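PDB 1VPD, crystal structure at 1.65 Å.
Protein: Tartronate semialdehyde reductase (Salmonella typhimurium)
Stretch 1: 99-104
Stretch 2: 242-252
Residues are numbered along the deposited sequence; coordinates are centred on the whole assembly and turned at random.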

# COMPACT_ATOMS: atom_id res chain seq x y z
N SER A 99 5.47 -3.41 -2.21
CA SER A 99 5.59 -2.15 -1.48
C SER A 99 5.27 -0.97 -2.39
O SER A 99 5.48 -1.02 -3.60
N SER A 100 4.79 0.11 -1.79
CA SER A 100 4.67 1.37 -2.48
C SER A 100 5.96 2.16 -2.31
O SER A 100 6.25 2.63 -1.19
N ILE A 101 6.75 2.28 -3.37
CA ILE A 101 8.03 3.00 -3.30
C ILE A 101 8.22 3.87 -4.53
O ILE A 101 7.53 3.68 -5.53
N ALA A 102 9.17 4.79 -4.47
CA ALA A 102 9.46 5.68 -5.60
C ALA A 102 9.78 4.85 -6.84
O ALA A 102 10.60 3.94 -6.75
N PRO A 103 9.16 5.14 -7.98
CA PRO A 103 9.51 4.41 -9.22
C PRO A 103 11.01 4.32 -9.52
O PRO A 103 11.48 3.25 -9.95
N LEU A 104 11.75 5.40 -9.29
CA LEU A 104 13.21 5.39 -9.47
C LEU A 104 13.86 4.33 -8.59
O LEU A 104 14.82 3.66 -9.01
N ILE A 242 1.91 10.49 3.40
CA ILE A 242 2.83 11.59 3.17
C ILE A 242 3.99 11.14 2.26
O ILE A 242 4.34 11.84 1.32
N LYS A 243 4.56 9.98 2.56
CA LYS A 243 5.64 9.42 1.73
C LYS A 243 5.18 9.20 0.29
O LYS A 243 5.91 9.55 -0.65
N ASP A 244 3.97 8.66 0.13
CA ASP A 244 3.44 8.45 -1.22
C ASP A 244 3.22 9.78 -1.94
O ASP A 244 3.54 9.89 -3.12
N LEU A 245 2.66 10.78 -1.27
CA LEU A 245 2.48 12.07 -1.93
C LEU A 245 3.82 12.75 -2.25
O LEU A 245 3.93 13.42 -3.28
N ALA A 246 4.81 12.61 -1.37
CA ALA A 246 6.15 13.11 -1.66
C ALA A 246 6.68 12.48 -2.94
O ALA A 246 7.23 13.18 -3.79
N ASN A 247 6.51 11.17 -3.09
CA ASN A 247 6.92 10.50 -4.31
C ASN A 247 6.15 10.99 -5.53
O ASN A 247 6.74 11.20 -6.60
N ALA A 248 4.84 11.21 -5.37
CA ALA A 248 4.02 11.70 -6.48
C ALA A 248 4.47 13.08 -6.93
O ALA A 248 4.61 13.35 -8.13
N LEU A 249 4.73 13.95 -5.97
CA LEU A 249 5.18 15.30 -6.27
C LEU A 249 6.56 15.30 -6.90
O LEU A 249 6.80 16.03 -7.86
N ASP A 250 7.45 14.45 -6.40
CA ASP A 250 8.79 14.31 -6.98
C ASP A 250 8.69 13.86 -8.44
O ASP A 250 9.35 14.42 -9.32
N THR A 251 7.84 12.87 -8.70
CA THR A 251 7.67 12.39 -10.07
C THR A 251 7.09 13.48 -10.96
O THR A 251 7.58 13.70 -12.07
N SER A 252 6.08 14.18 -10.47
CA SER A 252 5.47 15.28 -11.21
C SER A 252 6.49 16.37 -11.55
O SER A 252 6.52 16.88 -12.67

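Contacts between a helix and a loop often depend on a few side chains on one face of the helix, and a long charged side chain among them can reach a backbone carbonyl of the loop. Tartronate semialdehyde reductase offers a compact example. Residues 242-252 lie within a continuous helix, and the segment 99-104 passes alongside it as a loop that turns into a helix at Pro 103. Together the two stretches bury a modest 233 Å², and the residues of the helix that take part are Lys 243, Asp 244, Asn 247 and Thr 251.

Ile 242 opens the stretch out of reach of the loop, and the contact begins with Lys 243. Its CA-to-CB bond points sideways, yet its end comes nearer the loop: chi1 is t, chi2 lies at -90°, chi3 is m and chi4 is t, and this bent path delivers the ammonium group to the backbone of Ser 100. There Lys 243 NZ donates a hydrogen bond of 2.8 Å to Ser 100 O, the one direct hydrogen bond between the stretches. The same nitrogen lies 3.6 Å from Ser 100 CB, so the lysine touches both the carbonyl and the side chain of this serine.

Asp 244 holds that lysine from the next position. With chi1 m, its carboxylate also ends nearer the loop than its sideways CA-to-CB bond would suggest, and Lys 243 NZ donates to Asp 244 OD1 at 2.8 Å in a salt bridge between sequence neighbours. The ammonium group thus serves a carboxylate of its own helix and a carbonyl of the loop, besides a partner elsewhere in the structure. Asp 244 OD1 also packs 3.6 Å from Ser 100 CB. The serine, whose CB points toward the helix with chi1 m, completes the arrangement through a water: Ser 100 OG donates to it at 2.7 Å, and the water in turn donates to Asp 244 OD2, also at 2.7 Å.

Leu 245 and Ala 246 are out of reach, and the next contact comes at Asn 247, whose CB points toward the loop. This is where the backbones come closest in the register, with Asn 247 CA 5.6 Å from Ala 102 CA. The asparagine, chi1 m, packs without a hydrogen bond to the loop: its ND2 lies 3.4 Å from Ala 102 N, but both are donors. Asn 247 OD1 sits 3.8 Å from Ala 102 CB, and Asn 247 ND2 is 3.9 Å from Ile 101 C. The CA-to-CB bond of Ile 101 points away from the helix, with chi1 p and chi2 t.

The CA-to-CB bond of Ala 248 points away, while Leu 249 and Asp 250 lie out of reach. One turn beyond Asn 247, the CA-to-CB bond of Thr 251 points toward the loop with chi1 m, and Thr 251 OG1 approaches Pro 103 CD at 4.3 Å, a loose contact at the start of the loop's helix. Ser 252 lies out of reach of the loop. The example shows close polar contacts at Ser 100 giving way along the helix to packing without a direct hydrogen bond at Asn 247, and to one loose contact at Pro 103.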

# COMPACT_ATOMS: atom_id res chain seq x y z
CB SER A 99 7.02 -1.97 -0.96
OG SER A 99 7.51 -3.14 -0.31
CB SER A 100 3.50 2.17 -1.90
OG SER A 100 2.29 1.46 -2.03
CB ILE A 101 9.25 2.05 -3.10
CG1 ILE A 101 9.59 1.23 -4.35
CG2 ILE A 101 9.04 1.16 -1.91
CD1 ILE A 101 10.88 0.40 -4.21
CB ALA A 102 10.63 6.60 -5.28
CB PRO A 103 8.76 5.17 -10.31
CG PRO A 103 7.60 5.77 -9.63
CD PRO A 103 8.01 6.04 -8.20
CB LEU A 104 13.82 6.74 -9.17
CG LEU A 104 15.37 6.79 -9.09
CD1 LEU A 104 15.96 6.51 -10.45
CD2 LEU A 104 15.90 8.12 -8.52
CB ILE A 242 3.37 12.18 4.51
CG1 ILE A 242 2.28 13.03 5.17
CG2 ILE A 242 4.63 13.02 4.26
CD1 ILE A 242 2.57 13.48 6.61
CB LYS A 243 6.19 8.15 2.38
CG LYS A 243 7.12 7.29 1.54
CD LYS A 243 6.39 6.23 0.72
CE LYS A 243 5.57 5.25 1.56
NZ LYS A 243 4.94 4.15 0.74
CB ASP A 244 2.12 7.68 -1.21
CG ASP A 244 2.28 6.22 -0.85
OD1 ASP A 244 3.40 5.64 -1.03
OD2 ASP A 244 1.32 5.59 -0.37
CB LEU A 245 1.56 13.02 -1.16
CG LEU A 245 0.13 12.54 -0.91
CD1 LEU A 245 -0.71 13.75 -0.46
CD2 LEU A 245 -0.50 11.85 -2.13
CB ALA A 246 7.09 12.84 -0.51
CB ASN A 247 6.80 8.98 -4.15
CG ASN A 247 7.84 8.41 -3.18
OD1 ASN A 247 8.89 9.05 -2.91
ND2 ASN A 247 7.59 7.20 -2.69
CB ALA A 248 2.56 11.70 -6.11
CB LEU A 249 5.16 16.15 -4.99
CG LEU A 249 3.74 16.54 -4.56
CD1 LEU A 249 3.72 16.88 -3.08
CD2 LEU A 249 3.20 17.70 -5.34
CB ASP A 250 9.63 13.30 -6.22
CG ASP A 250 10.17 13.82 -4.89
OD1 ASP A 250 10.09 15.05 -4.59
OD2 ASP A 250 10.72 13.03 -4.09
CB THR A 251 6.83 11.14 -10.07
OG1 THR A 251 7.57 10.08 -9.45
CG2 THR A 251 6.59 10.67 -11.50
CB SER A 252 4.30 15.86 -10.43
OG SER A 252 3.56 16.80 -11.18
O HOH W 1 1.00 2.89 -0.08